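Local coordinates for nudix hydrolase domain-containing protein (Thermotoga maritima, PDB 3E57), which is of unknown function but probably hydrolyses nucleoside diphosphate derivatives, as a putative member of the Nudix hydrolase family, at residues L101-A113 / F119-V131. Residues are numbered along the deposited sequence; the frame is centred on the assembly and turned at random.
Sequences LGIGGHVREGDGA and FLKGLEREVNEEV
Asp111 OD2 is held by two donors, the backbone N of Arg108 at 2.7 Å and Arg125 NH2 at 2.9 Å. The first comes from above the carboxylate plane; the second arrives on the syn side, while Arg125 NE donates to Asp111 OD1 at 2.9 Å, also syn but tilted out of the carboxylate plane, giving a side-on, two-nitrogen salt bridge with the flat groups 14° apart. The same NH2 donates to His106 O (2.8 Å), in the carbonyl plane, so the helix arginine ties both the backbone and the acid of the loop. Its chain, bent at chi3 (55°), turns the guanidinium edge toward them. The Arg108 guanidinium lies flat on one face of the Arg125 guanidinium, centres 3.7 Å apart, and Glu129 OE2 probably offsets the paired charges: it bonds Arg125 NH1 at 3.1 Å and Arg108 NH2 weakly. Gly122 CA lies 3.5 Å from Asp111 OD2, where helix and loop run close together. Farther along, Glu126 CG packs against Gly105, and Ile103 CD1 meets Val131 CG1 tip to tip at 3.7 Å. The glycine-rich loop and the REVNEE run of the helix (Arg125 to Glu130) match the loop-helix part of the Nudix box, whose glutamates commonly bind divalent metal in relatives. Helix 115-130 lies along the loop leaving strand 103-104, which pairs with strand 66-77, while Phe119 reaches Phe44 and Leu48 of helix 41-51.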
loop_
_atom_site.group_PDB
_atom_site.type_symbol
_atom_site.label_atom_id
_atom_site.label_comp_id
_atom_site.label_asym_id
_atom_site.label_seq_id
_atom_site.Cartn_x
_atom_site.Cartn_y
_atom_site.Cartn_z
ATOM N N LEU B 101 -6.416 5.826 13.745
ATOM C CA LEU B 101 -7.605 5.841 12.917
ATOM C C LEU B 101 -7.932 4.378 12.674
ATOM O O LEU B 101 -7.193 3.671 11.959
ATOM C CB LEU B 101 -7.336 6.508 11.571
ATOM C CG LEU B 101 -8.512 6.532 10.600
ATOM C CD1 LEU B 101 -9.573 7.525 11.106
ATOM C CD2 LEU B 101 -8.103 6.857 9.175
ATOM N N GLY B 102 -9.007 3.920 13.281
ATOM C CA GLY B 102 -9.416 2.544 13.131
ATOM C C GLY B 102 -9.384 1.825 14.453
ATOM O O GLY B 102 -8.430 1.966 15.221
ATOM N N ILE B 103 -10.437 1.057 14.711
ATOM C CA ILE B 103 -10.545 0.250 15.918
ATOM C C ILE B 103 -10.522 -1.212 15.494
ATOM O O ILE B 103 -11.366 -1.657 14.716
ATOM C CB ILE B 103 -11.846 0.555 16.662
ATOM C CG1 ILE B 103 -11.918 2.042 17.010
ATOM C CG2 ILE B 103 -11.951 -0.282 17.933
ATOM C CD1 ILE B 103 -13.313 2.505 17.295
ATOM N N GLY B 104 -9.516 -1.938 15.961
ATOM C CA GLY B 104 -9.344 -3.323 15.588
ATOM C C GLY B 104 -9.279 -4.253 16.772
ATOM O O GLY B 104 -9.009 -3.833 17.895
ATOM N N GLY B 105 -9.537 -5.527 16.512
ATOM C CA GLY B 105 -9.320 -6.561 17.511
ATOM C C GLY B 105 -9.323 -7.926 16.874
ATOM O O GLY B 105 -9.632 -8.061 15.703
ATOM N N HIS B 106 -9.001 -8.944 17.660
ATOM C CA HIS B 106 -8.978 -10.317 17.170
ATOM C C HIS B 106 -10.380 -10.909 17.131
ATOM O O HIS B 106 -11.269 -10.471 17.864
ATOM C CB HIS B 106 -8.063 -11.165 18.048
ATOM C CG HIS B 106 -6.619 -10.797 17.927
ATOM N ND1 HIS B 106 -6.055 -9.758 18.638
ATOM C CD2 HIS B 106 -5.628 -11.315 17.164
ATOM C CE1 HIS B 106 -4.775 -9.660 18.325
ATOM N NE2 HIS B 106 -4.488 -10.595 17.436
ATOM N N VAL B 107 -10.581 -11.892 16.260
ATOM C CA VAL B 107 -11.818 -12.663 16.268
ATOM C C VAL B 107 -11.569 -13.891 17.141
ATOM O O VAL B 107 -10.586 -14.598 16.946
ATOM C CB VAL B 107 -12.240 -13.069 14.842
ATOM C CG1 VAL B 107 -13.469 -13.977 14.876
ATOM C CG2 VAL B 107 -12.499 -11.816 13.995
ATOM N N ARG B 108 -12.454 -14.117 18.109
ATOM C CA ARG B 108 -12.290 -15.206 19.075
ATOM C C ARG B 108 -13.120 -16.406 18.664
ATOM O O ARG B 108 -14.201 -16.266 18.093
ATOM C CB ARG B 108 -12.727 -14.761 20.466
ATOM C CG ARG B 108 -11.947 -13.586 21.030
ATOM C CD ARG B 108 -12.630 -13.057 22.277
ATOM N NE ARG B 108 -12.012 -11.834 22.784
ATOM C CZ ARG B 108 -12.599 -10.982 23.627
ATOM N NH1 ARG B 108 -13.837 -11.191 24.068
ATOM N NH2 ARG B 108 -11.943 -9.895 24.023
ATOM N N GLU B 109 -12.617 -17.592 18.984
ATOM C CA GLU B 109 -13.308 -18.852 18.673
ATOM C C GLU B 109 -14.754 -18.909 19.172
ATOM O O GLU B 109 -15.615 -19.518 18.524
ATOM C CB GLU B 109 -12.521 -20.029 19.248
ATOM C CG GLU B 109 -12.969 -21.377 18.714
ATOM C CD GLU B 109 -12.024 -22.492 19.099
ATOM O OE1 GLU B 109 -11.298 -22.340 20.104
ATOM O OE2 GLU B 109 -12.016 -23.521 18.389
ATOM N N GLY B 110 -15.009 -18.280 20.317
ATOM C CA GLY B 110 -16.339 -18.233 20.906
ATOM C C GLY B 110 -17.285 -17.216 20.297
ATOM O O GLY B 110 -18.427 -17.104 20.732
ATOM N N ASP B 111 -16.822 -16.463 19.299
ATOM C CA ASP B 111 -17.677 -15.483 18.635
ATOM C C ASP B 111 -18.667 -16.138 17.684
ATOM O O ASP B 111 -19.724 -15.567 17.417
ATOM C CB ASP B 111 -16.842 -14.455 17.864
ATOM C CG ASP B 111 -16.064 -13.529 18.774
ATOM O OD1 ASP B 111 -16.556 -13.195 19.875
ATOM O OD2 ASP B 111 -14.959 -13.109 18.366
ATOM N N GLY B 112 -18.329 -17.315 17.158
ATOM C CA GLY B 112 -19.249 -18.036 16.284
ATOM C C GLY B 112 -18.862 -19.464 15.942
ATOM O O GLY B 112 -17.740 -19.907 16.213
ATOM N N ALA B 113 -19.814 -20.172 15.336
ATOM C CA ALA B 113 -19.684 -21.600 15.021
ATOM C C ALA B 113 -18.816 -21.867 13.788
ATOM O O ALA B 113 -18.348 -22.996 13.580
ATOM C CB ALA B 113 -21.067 -22.213 14.822
ATOM N N PHE B 119 -16.328 -14.095 12.644
ATOM C CA PHE B 119 -15.832 -12.821 12.113
ATOM C C PHE B 119 -16.880 -11.732 12.276
ATOM O O PHE B 119 -16.608 -10.681 12.855
ATOM C CB PHE B 119 -15.443 -12.947 10.639
ATOM C CG PHE B 119 -14.936 -11.653 10.037
ATOM C CD1 PHE B 119 -13.584 -11.345 10.055
ATOM C CD2 PHE B 119 -15.822 -10.741 9.477
ATOM C CE1 PHE B 119 -13.119 -10.151 9.516
ATOM C CE2 PHE B 119 -15.371 -9.540 8.942
ATOM C CZ PHE B 119 -14.008 -9.250 8.954
ATOM N N LEU B 120 -18.088 -12.001 11.787
ATOM C CA LEU B 120 -19.143 -11.000 11.788
ATOM C C LEU B 120 -19.535 -10.557 13.202
ATOM O O LEU B 120 -19.679 -9.362 13.457
ATOM C CB LEU B 120 -20.354 -11.492 10.986
ATOM C CG LEU B 120 -20.077 -11.630 9.478
ATOM C CD1 LEU B 120 -21.263 -12.240 8.747
ATOM C CD2 LEU B 120 -19.707 -10.292 8.863
ATOM N N LYS B 121 -19.672 -11.501 14.128
ATOM C CA LYS B 121 -19.982 -11.146 15.523
ATOM C C LYS B 121 -18.779 -10.511 16.224
ATOM O O LYS B 121 -18.932 -9.522 16.946
ATOM C CB LYS B 121 -20.517 -12.347 16.310
ATOM C CG LYS B 121 -22.014 -12.543 16.111
ATOM C CD LYS B 121 -22.599 -13.564 17.067
ATOM C CE LYS B 121 -23.985 -14.038 16.614
ATOM N NZ LYS B 121 -23.999 -14.544 15.204
ATOM N N GLY B 122 -17.590 -11.062 15.989
ATOM C CA GLY B 122 -16.351 -10.500 16.533
ATOM C C GLY B 122 -16.085 -9.074 16.072
ATOM O O GLY B 122 -15.620 -8.243 16.848
ATOM N N LEU B 123 -16.389 -8.803 14.804
ATOM C CA LEU B 123 -16.355 -7.443 14.249
ATOM C C LEU B 123 -17.210 -6.480 15.084
ATOM O O LEU B 123 -16.734 -5.423 15.501
ATOM C CB LEU B 123 -16.838 -7.478 12.793
ATOM C CG LEU B 123 -17.130 -6.189 12.013
ATOM C CD1 LEU B 123 -15.876 -5.402 11.796
ATOM C CD2 LEU B 123 -17.812 -6.521 10.674
ATOM N N GLU B 124 -18.465 -6.858 15.331
ATOM C CA GLU B 124 -19.378 -6.069 16.164
ATOM C C GLU B 124 -18.861 -5.943 17.610
ATOM O O GLU B 124 -18.786 -4.841 18.158
ATOM C CB GLU B 124 -20.779 -6.706 16.150
ATOM C CG GLU B 124 -21.840 -5.937 16.932
ATOM C CD GLU B 124 -23.147 -6.707 17.106
ATOM O OE1 GLU B 124 -23.277 -7.834 16.568
ATOM O OE2 GLU B 124 -24.052 -6.174 17.793
ATOM N N ARG B 125 -18.504 -7.074 18.213
ATOM C CA ARG B 125 -17.998 -7.102 19.587
ATOM C C ARG B 125 -16.766 -6.214 19.764
ATOM O O ARG B 125 -16.731 -5.345 20.641
ATOM C CB ARG B 125 -17.649 -8.539 19.984
ATOM C CG ARG B 125 -16.971 -8.666 21.350
ATOM C CD ARG B 125 -16.483 -10.079 21.620
ATOM N NE ARG B 125 -15.595 -10.574 20.572
ATOM C CZ ARG B 125 -14.329 -10.193 20.404
ATOM N NH1 ARG B 125 -13.771 -9.291 21.196
ATOM N NH2 ARG B 125 -13.612 -10.713 19.424
ATOM N N GLU B 126 -15.762 -6.468 18.926
ATOM C CA GLU B 126 -14.514 -5.704 18.863
ATOM C C GLU B 126 -14.756 -4.196 18.982
ATOM O O GLU B 126 -14.149 -3.526 19.819
ATOM C CB GLU B 126 -13.824 -6.041 17.532
ATOM C CG GLU B 126 -12.502 -5.372 17.240
ATOM C CD GLU B 126 -12.637 -4.050 16.514
ATOM O OE1 GLU B 126 -12.951 -4.037 15.293
ATOM O OE2 GLU B 126 -12.409 -3.021 17.177
ATOM N N VAL B 127 -15.650 -3.678 18.141
ATOM C CA VAL B 127 -15.994 -2.256 18.135
ATOM C C VAL B 127 -16.710 -1.842 19.429
ATOM O O VAL B 127 -16.356 -0.837 20.037
ATOM C CB VAL B 127 -16.860 -1.896 16.899
ATOM C CG1 VAL B 127 -17.432 -0.477 17.009
ATOM C CG2 VAL B 127 -16.038 -2.049 15.618
ATOM N N ASN B 128 -17.696 -2.631 19.852
ATOM C CA ASN B 128 -18.491 -2.302 21.052
ATOM C C ASN B 128 -17.708 -2.329 22.371
ATOM O O ASN B 128 -18.073 -1.633 23.316
ATOM C CB ASN B 128 -19.734 -3.197 21.137
ATOM C CG ASN B 128 -20.785 -2.849 20.081
ATOM O OD1 ASN B 128 -20.766 -1.763 19.489
ATOM N ND2 ASN B 128 -21.714 -3.768 19.850
ATOM N N GLU B 129 -16.636 -3.116 22.434
ATOM C CA GLU B 129 -15.733 -3.090 23.596
ATOM C C GLU B 129 -15.009 -1.755 23.746
ATOM O O GLU B 129 -14.658 -1.363 24.860
ATOM C CB GLU B 129 -14.674 -4.198 23.511
ATOM C CG GLU B 129 -15.180 -5.595 23.849
ATOM C CD GLU B 129 -14.132 -6.679 23.618
ATOM O OE1 GLU B 129 -13.019 -6.374 23.133
ATOM O OE2 GLU B 129 -14.423 -7.850 23.911
ATOM N N GLU B 130 -14.769 -1.064 22.632
ATOM C CA GLU B 130 -13.953 0.153 22.655
ATOM C C GLU B 130 -14.790 1.421 22.679
ATOM O O GLU B 130 -14.412 2.399 23.315
ATOM C CB GLU B 130 -13.026 0.206 21.440
ATOM C CG GLU B 130 -12.204 -1.053 21.212
ATOM C CD GLU B 130 -10.752 -0.914 21.642
ATOM O OE1 GLU B 130 -9.878 -0.844 20.749
ATOM O OE2 GLU B 130 -10.484 -0.878 22.865
ATOM N N VAL B 131 -15.912 1.424 21.971
ATOM C CA VAL B 131 -16.675 2.651 21.810
ATOM C C VAL B 131 -18.171 2.417 21.882
ATOM O O VAL B 131 -18.652 1.341 21.528
ATOM C CB VAL B 131 -16.356 3.317 20.458
ATOM C CG1 VAL B 131 -14.878 3.729 20.399
ATOM C CG2 VAL B 131 -16.706 2.383 19.311
HETATM O O HOH W 1 -22.116 -16.577 16.672
#